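Local coordinates for putative SnoaL-like polyketide cyclase (Jannaschia sp., PDB 3KKG), which probably acts as a polyketide cyclase of the SnoaL-like family, closing a ring in a polyketide-derived substrate, at the interface of chains A and B. Residues are numbered along the deposited sequence; one frame, centred on the assembly and turned at random. Chains: chain A/B, Putative SnoaL-like polyketide cyclase.

Contact 1: the interface of chains A and B. Residues chain A 86, 113-114, 116, 130; chain B 86, 113-114, 116, 130.
A:Phe130 and B:Phe130 meet back to back at the two-fold axis, where their CB methylenes lie 3.7 Å apart and the two rings run off in opposite directions. Together with A:Val114, A:Leu116 and A:Val86 and their twins they form a patch between the sheets of the two subunits whose contacts across the interface are apolar, built from strands 84-94, 108-120 and 123-131; Asp113 takes part through its backbone.

Packing is tight around the axis. CG1 of A:Val114 stands in the crowded position between its backbone N and carbonyl carbon (chi1 60°), which turns this methyl toward the partner. It meets B:Val114 CG1 tip to tip at 3.7 Å and also lies 3.7 Å from CD1 of B:Phe130, with the ring and the valine passing each other in opposite directions. Each Phe130 has CG anti to its carbonyl carbon (chi1 -59°), an orientation that lays the ring alongside the opposite strand; the far tip, CZ of A:Phe130, comes to 4.0 Å from the backbone CA of B:Asp113. The backbone carbonyl O of B:Phe130 sits above one face of the A:Phe130 ring, offset toward the rim. An alanine in place of A:Phe130 would probably open a gap beside B:Val114 and leave its CG1 methyl and the B:Asp113 backbone without their aromatic cover.

Toward the valines of strand 84-94 the contact is looser and made by methyl tips. The CD2 branch of A:Leu116 reaches across and lies 4.0 Å from CG2 of B:Val114, and it also touches B:Val86 CG1 at a similar separation, the two side chains meeting at a slant. A:Val86 and B:Val86 face each other tip to tip, with CG1 of A:Val86 still 4.2 Å from CG2 of B:Val86. The other leucine branch runs along its own sheet, where CD1 of A:Leu116 rests 4.1 Å from CD1 of A:Phe130.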
ATOM      1  N   VAL A  86      -2.725   9.694   3.079  1.00 16.86           N
ATOM      2  CA  VAL A  86      -1.898   8.534   2.785  1.00 18.15           C
ATOM      3  C   VAL A  86      -0.533   8.774   3.353  1.00 17.44           C
ATOM      4  O   VAL A  86       0.079   9.812   3.117  1.00 18.45           O
ATOM      5  CB  VAL A  86      -1.786   8.310   1.242  1.00 19.14           C
ATOM      6  CG1 VAL A  86      -0.888   7.083   0.934  1.00 20.10           C
ATOM      7  CG2 VAL A  86      -3.200   8.226   0.599  1.00 19.96           C
ATOM      8  N   ASP A 113       6.028   0.694   4.136  1.00 17.42           N
ATOM      9  CA  ASP A 113       4.616   0.438   4.297  1.00 17.35           C
ATOM     10  C   ASP A 113       3.826   1.604   3.768  1.00 17.04           C
ATOM     11  O   ASP A 113       4.384   2.643   3.357  1.00 17.95           O
ATOM     12  CB  ASP A 113       4.285   0.034   5.691  1.00 18.33           C
ATOM     13  CG  ASP A 113       4.246   1.132   6.683  1.00 18.93           C
ATOM     14  OD1 ASP A 113       4.468   2.308   6.353  1.00 18.77           O
ATOM     15  OD2 ASP A 113       4.028   0.817   7.886  1.00 19.83           O
ATOM     16  N   VAL A 114       2.527   1.469   3.800  1.00 16.71           N
ATOM     17  CA  VAL A 114       1.589   2.551   3.429  1.00 16.37           C
ATOM     18  C   VAL A 114       0.306   2.369   4.211  1.00 17.19           C
ATOM     19  O   VAL A 114      -0.224   1.268   4.371  1.00 16.78           O
ATOM     20  CB  VAL A 114       1.341   2.585   1.931  1.00 17.80           C
ATOM     21  CG1 VAL A 114       0.752   1.310   1.408  1.00 18.36           C
ATOM     22  CG2 VAL A 114       0.408   3.785   1.609  1.00 19.74           C
ATOM     23  N   LEU A 116      -3.555   4.111   4.690  1.00 17.18           N
ATOM     24  CA  LEU A 116      -4.492   4.922   3.932  1.00 17.45           C
ATOM     25  C   LEU A 116      -5.653   5.232   4.854  1.00 17.36           C
ATOM     26  O   LEU A 116      -6.440   4.322   5.218  1.00 17.27           O
ATOM     27  CB  LEU A 116      -4.924   4.145   2.683  1.00 18.31           C
ATOM     28  CG  LEU A 116      -3.727   3.717   1.815  1.00 20.32           C
ATOM     29  CD1 LEU A 116      -3.690   2.234   1.658  1.00 25.54           C
ATOM     30  CD2 LEU A 116      -3.755   4.385   0.488  1.00 22.59           C
ATOM     31  N   PHE A 130      -0.984  -1.641   4.212  1.00 17.16           N
ATOM     32  CA  PHE A 130      -0.139  -2.625   3.548  1.00 17.15           C
ATOM     33  C   PHE A 130       1.307  -2.455   3.925  1.00 16.34           C
ATOM     34  O   PHE A 130       1.815  -1.329   3.951  1.00 16.65           O
ATOM     35  CB  PHE A 130      -0.151  -2.499   2.033  1.00 17.63           C
ATOM     36  CG  PHE A 130      -1.490  -2.638   1.386  1.00 18.06           C
ATOM     37  CD1 PHE A 130      -2.333  -1.568   1.244  1.00 19.30           C
ATOM     38  CD2 PHE A 130      -1.892  -3.846   0.818  1.00 18.35           C
ATOM     39  CE1 PHE A 130      -3.589  -1.711   0.607  1.00 19.01           C
ATOM     40  CE2 PHE A 130      -3.102  -3.991   0.168  1.00 18.35           C
ATOM     41  CZ  PHE A 130      -3.935  -2.954   0.071  1.00 18.31           C
TER
ATOM     42  N   VAL B  86      -1.963   8.551  -5.824  1.00 16.86           N
ATOM     43  CA  VAL B  86      -2.162   7.271  -5.163  1.00 18.15           C
ATOM     44  C   VAL B  86      -3.434   6.670  -5.676  1.00 17.44           C
ATOM     45  O   VAL B  86      -4.479   7.315  -5.693  1.00 18.45           O
ATOM     46  CB  VAL B  86      -2.265   7.457  -3.614  1.00 19.14           C
ATOM     47  CG1 VAL B  86      -2.497   6.091  -2.916  1.00 20.10           C
ATOM     48  CG2 VAL B  86      -1.028   8.232  -3.075  1.00 19.96           C
ATOM     49  N   ASP B 113      -5.331  -3.407  -3.728  1.00 17.42           N
ATOM     50  CA  ASP B 113      -3.958  -2.999  -3.912  1.00 17.35           C
ATOM     51  C   ASP B 113      -3.852  -1.505  -3.783  1.00 17.04           C
ATOM     52  O   ASP B 113      -4.861  -0.785  -3.637  1.00 17.95           O
ATOM     53  CB  ASP B 113      -3.378  -3.566  -5.159  1.00 18.33           C
ATOM     54  CG  ASP B 113      -3.791  -2.903  -6.417  1.00 18.93           C
ATOM     55  OD1 ASP B 113      -4.565  -1.932  -6.409  1.00 18.77           O
ATOM     56  OD2 ASP B 113      -3.365  -3.397  -7.498  1.00 19.83           O
ATOM     57  N   VAL B 114      -2.644  -1.013  -3.868  1.00 16.71           N
ATOM     58  CA  VAL B 114      -2.357   0.438  -3.879  1.00 16.37           C
ATOM     59  C   VAL B 114      -1.088   0.676  -4.669  1.00 17.19           C
ATOM     60  O   VAL B 114      -0.091  -0.041  -4.555  1.00 16.78           O
ATOM     61  CB  VAL B 114      -2.261   0.998  -2.470  1.00 17.80           C
ATOM     62  CG1 VAL B 114      -1.179   0.353  -1.659  1.00 18.36           C
ATOM     63  CG2 VAL B 114      -2.031   2.532  -2.560  1.00 19.74           C
ATOM     64  N   LEU B 116       1.517   3.823  -5.883  1.00 17.18           N
ATOM     65  CA  LEU B 116       1.903   5.154  -5.448  1.00 17.45           C
ATOM     66  C   LEU B 116       2.843   5.707  -6.499  1.00 17.36           C
ATOM     67  O   LEU B 116       3.990   5.216  -6.653  1.00 17.27           O
ATOM     68  CB  LEU B 116       2.561   5.053  -4.066  1.00 18.31           C
ATOM     69  CG  LEU B 116       1.649   4.369  -3.032  1.00 20.32           C
ATOM     70  CD1 LEU B 116       2.306   3.153  -2.469  1.00 25.54           C
ATOM     71  CD2 LEU B 116       1.264   5.309  -1.946  1.00 22.59           C
ATOM     72  N   PHE B 130       1.938  -2.074  -3.653  1.00 17.16           N
ATOM     73  CA  PHE B 130       1.613  -3.113  -2.685  1.00 17.15           C
ATOM     74  C   PHE B 130       0.289  -3.756  -2.991  1.00 16.34           C
ATOM     75  O   PHE B 130      -0.687  -3.061  -3.291  1.00 16.65           O
ATOM     76  CB  PHE B 130       1.456  -2.583  -1.268  1.00 17.63           C
ATOM     77  CG  PHE B 130       2.653  -1.889  -0.705  1.00 18.06           C
ATOM     78  CD1 PHE B 130       2.879  -0.555  -0.925  1.00 19.30           C
ATOM     79  CD2 PHE B 130       3.536  -2.553   0.145  1.00 18.35           C
ATOM     80  CE1 PHE B 130       4.005   0.094  -0.364  1.00 19.01           C
ATOM     81  CE2 PHE B 130       4.621  -1.924   0.721  1.00 18.35           C
ATOM     82  CZ  PHE B 130       4.857  -0.635   0.469  1.00 18.31           C
TER

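Contact 2: the interface of chains A and B. Residues chain A 79-81, 86; chain B 79-81, 86.
The hairpin of strands 72-81 and 84-94, part of the curved sheet of the SnoaL-like, NTF2-type alpha+beta fold, meets its symmetry mate here, with the end of strand 72-81 carrying the polar contacts. A:Glu81 lays its side chain across B:Val80 and takes up the backbone amide of that residue, and B:Glu81 does the same to A:Val80.

The carboxylate oxygen OE1 of B:Glu81 accepts from A:Val80 N at 2.9 Å. The bond is fairly straight, 162° at the hydrogen, but the amide comes from above the carboxylate plane, 46° out of it. An extended chain delivers the acid: CG of B:Glu81 is anti to the backbone N (chi1 -171°) and the carbons beyond continue outstretched, which carries OE1 past the A:Val80 carbonyl to the amide. On the way CB of B:Glu81 passes the carbonyl O of A:Val80 at 3.5 Å. The same carboxylate is flanked by a methyl, since CG1 of A:Val80 packs 3.9 Å from CD of B:Glu81. This apolar neighbour, with the amide bond, would tend to limit turning of the acid group.

Beneath the glutamates, toward the valines of strand 84-94, the threonines add an apolar layer. CG2 of A:Thr79, anti to its own backbone N, slides alongside the partner acid and touches CB of B:Glu81 at 3.7 Å. The two threonine methyls also approach each other, CG2 of A:Thr79 lying 4.0 Å from CG2 of B:Thr79, and A:Val86 reaches the edge of this layer with its CG2 at the limit of contact with the methyl of B:Thr79.

Between the two glutamate arms a water joins the strands. Water 1 is 2.7 Å from the backbone O of A:Val80 and sits at the same 2.7 Å from the backbone O of B:Val80.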
ATOM      1  N   THR A  79       0.599  12.315   1.727  1.00 16.75           N
ATOM      2  CA  THR A  79      -0.200  12.821   0.633  1.00 15.50           C
ATOM      3  C   THR A  79      -1.606  12.955   1.107  1.00 16.73           C
ATOM      4  O   THR A  79      -2.227  11.961   1.530  1.00 18.77           O
ATOM      5  CB  THR A  79      -0.067  11.880  -0.560  1.00 16.26           C
ATOM      6  OG1 THR A  79       1.265  11.994  -1.062  1.00 19.65           O
ATOM      7  CG2 THR A  79      -1.078  12.193  -1.725  1.00 18.99           C
ATOM      8  N   VAL A  80      -2.190  14.131   0.970  1.00 16.51           N
ATOM      9  CA  VAL A  80      -3.566  14.328   1.378  1.00 15.82           C
ATOM     10  C   VAL A  80      -4.365  14.960   0.264  1.00 15.58           C
ATOM     11  O   VAL A  80      -3.899  15.887  -0.376  1.00 16.69           O
ATOM     12  CB  VAL A  80      -3.680  15.215   2.678  1.00 15.12           C
ATOM     13  CG1 VAL A  80      -2.978  16.557   2.476  1.00 18.01           C
ATOM     14  CG2 VAL A  80      -5.131  15.431   3.105  1.00 16.89           C
ATOM     15  N   GLU A  81      -5.588  14.460   0.074  1.00 16.65           N
ATOM     16  CA  GLU A  81      -6.612  15.114  -0.748  1.00 15.84           C
ATOM     17  C   GLU A  81      -7.923  15.029  -0.001  1.00 17.23           C
ATOM     18  O   GLU A  81      -8.476  13.941   0.230  1.00 17.49           O
ATOM     19  CB  GLU A  81      -6.736  14.462  -2.108  1.00 16.57           C
ATOM     20  CG  GLU A  81      -7.638  15.286  -3.026  1.00 16.29           C
ATOM     21  CD  GLU A  81      -7.753  14.783  -4.420  1.00 18.80           C
ATOM     22  OE1 GLU A  81      -7.390  13.641  -4.718  1.00 17.68           O
ATOM     23  OE2 GLU A  81      -8.349  15.550  -5.233  1.00 22.75           O
ATOM     24  N   VAL A  86      -2.725   9.694   3.079  1.00 16.86           N
ATOM     25  CA  VAL A  86      -1.898   8.534   2.785  1.00 18.15           C
ATOM     26  C   VAL A  86      -0.533   8.774   3.353  1.00 17.44           C
ATOM     27  O   VAL A  86       0.079   9.812   3.117  1.00 18.45           O
ATOM     28  CB  VAL A  86      -1.786   8.310   1.242  1.00 19.14           C
ATOM     29  CG1 VAL A  86      -0.888   7.083   0.934  1.00 20.10           C
ATOM     30  CG2 VAL A  86      -3.200   8.226   0.599  1.00 19.96           C
TER
ATOM     31  N   THR B  79      -6.216   9.550  -5.016  1.00 16.75           N
ATOM     32  CA  THR B  79      -5.831  10.653  -4.165  1.00 15.50           C
ATOM     33  C   THR B  79      -4.625  11.297  -4.756  1.00 16.73           C
ATOM     34  O   THR B  79      -3.579  10.642  -4.930  1.00 18.77           O
ATOM     35  CB  THR B  79      -5.588  10.132  -2.751  1.00 16.26           C
ATOM     36  OG1 THR B  79      -6.848   9.738  -2.207  1.00 19.65           O
ATOM     37  CG2 THR B  79      -4.930  11.193  -1.793  1.00 18.99           C
ATOM     38  N   VAL B  80      -4.676  12.596  -4.991  1.00 16.51           N
ATOM     39  CA  VAL B  80      -3.531  13.297  -5.534  1.00 15.82           C
ATOM     40  C   VAL B  80      -3.206  14.511  -4.697  1.00 15.58           C
ATOM     41  O   VAL B  80      -4.099  15.244  -4.307  1.00 16.69           O
ATOM     42  CB  VAL B  80      -3.758  13.734  -7.033  1.00 15.12           C
ATOM     43  CG1 VAL B  80      -5.022  14.583  -7.161  1.00 18.01           C
ATOM     44  CG2 VAL B  80      -2.554  14.482  -7.605  1.00 16.89           C
ATOM     45  N   GLU B  81      -1.910  14.723  -4.464  1.00 16.65           N
ATOM     46  CA  GLU B  81      -1.376  15.981  -3.929  1.00 15.84           C
ATOM     47  C   GLU B  81      -0.131  16.322  -4.715  1.00 17.23           C
ATOM     48  O   GLU B  81       0.885  15.608  -4.676  1.00 17.49           O
ATOM     49  CB  GLU B  81      -1.056  15.869  -2.455  1.00 16.57           C
ATOM     50  CG  GLU B  81      -0.718  17.238  -1.867  1.00 16.29           C
ATOM     51  CD  GLU B  81      -0.478  17.257  -0.400  1.00 18.80           C
ATOM     52  OE1 GLU B  81      -0.279  16.212   0.227  1.00 17.68           O
ATOM     53  OE2 GLU B  81      -0.374  18.405   0.125  1.00 22.75           O
ATOM     54  N   VAL B  86      -1.963   8.551  -5.824  1.00 16.86           N
ATOM     55  CA  VAL B  86      -2.162   7.271  -5.163  1.00 18.15           C
ATOM     56  C   VAL B  86      -3.434   6.670  -5.676  1.00 17.44           C
ATOM     57  O   VAL B  86      -4.479   7.315  -5.693  1.00 18.45           O
ATOM     58  CB  VAL B  86      -2.265   7.457  -3.614  1.00 19.14           C
ATOM     59  CG1 VAL B  86      -2.497   6.091  -2.916  1.00 20.10           C
ATOM     60  CG2 VAL B  86      -1.028   8.232  -3.075  1.00 19.96           C
TER
HETATM   61  O   HOH W   1      -4.451  17.373  -2.616  0.50 14.75           O

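The C-alpha centres of contact 1 and contact 2 lie about 11 Å apart, and the two share A:Val86 and B:Val86, the junction between the end of strand 72-81 on one side and strands 108-120 and 123-131 on the other. Both straddle the same two-fold axis and form successive stretches of one interface: contact 1 is apolar, contact 2 partly polar. The two patches bury similar areas, 212 and 227 Å², and the polar end probably fixes the register of the two sheets. Sheet-to-sheet pairing of this kind suits a family dimer, although the structure alone does not show the oligomeric state in solution.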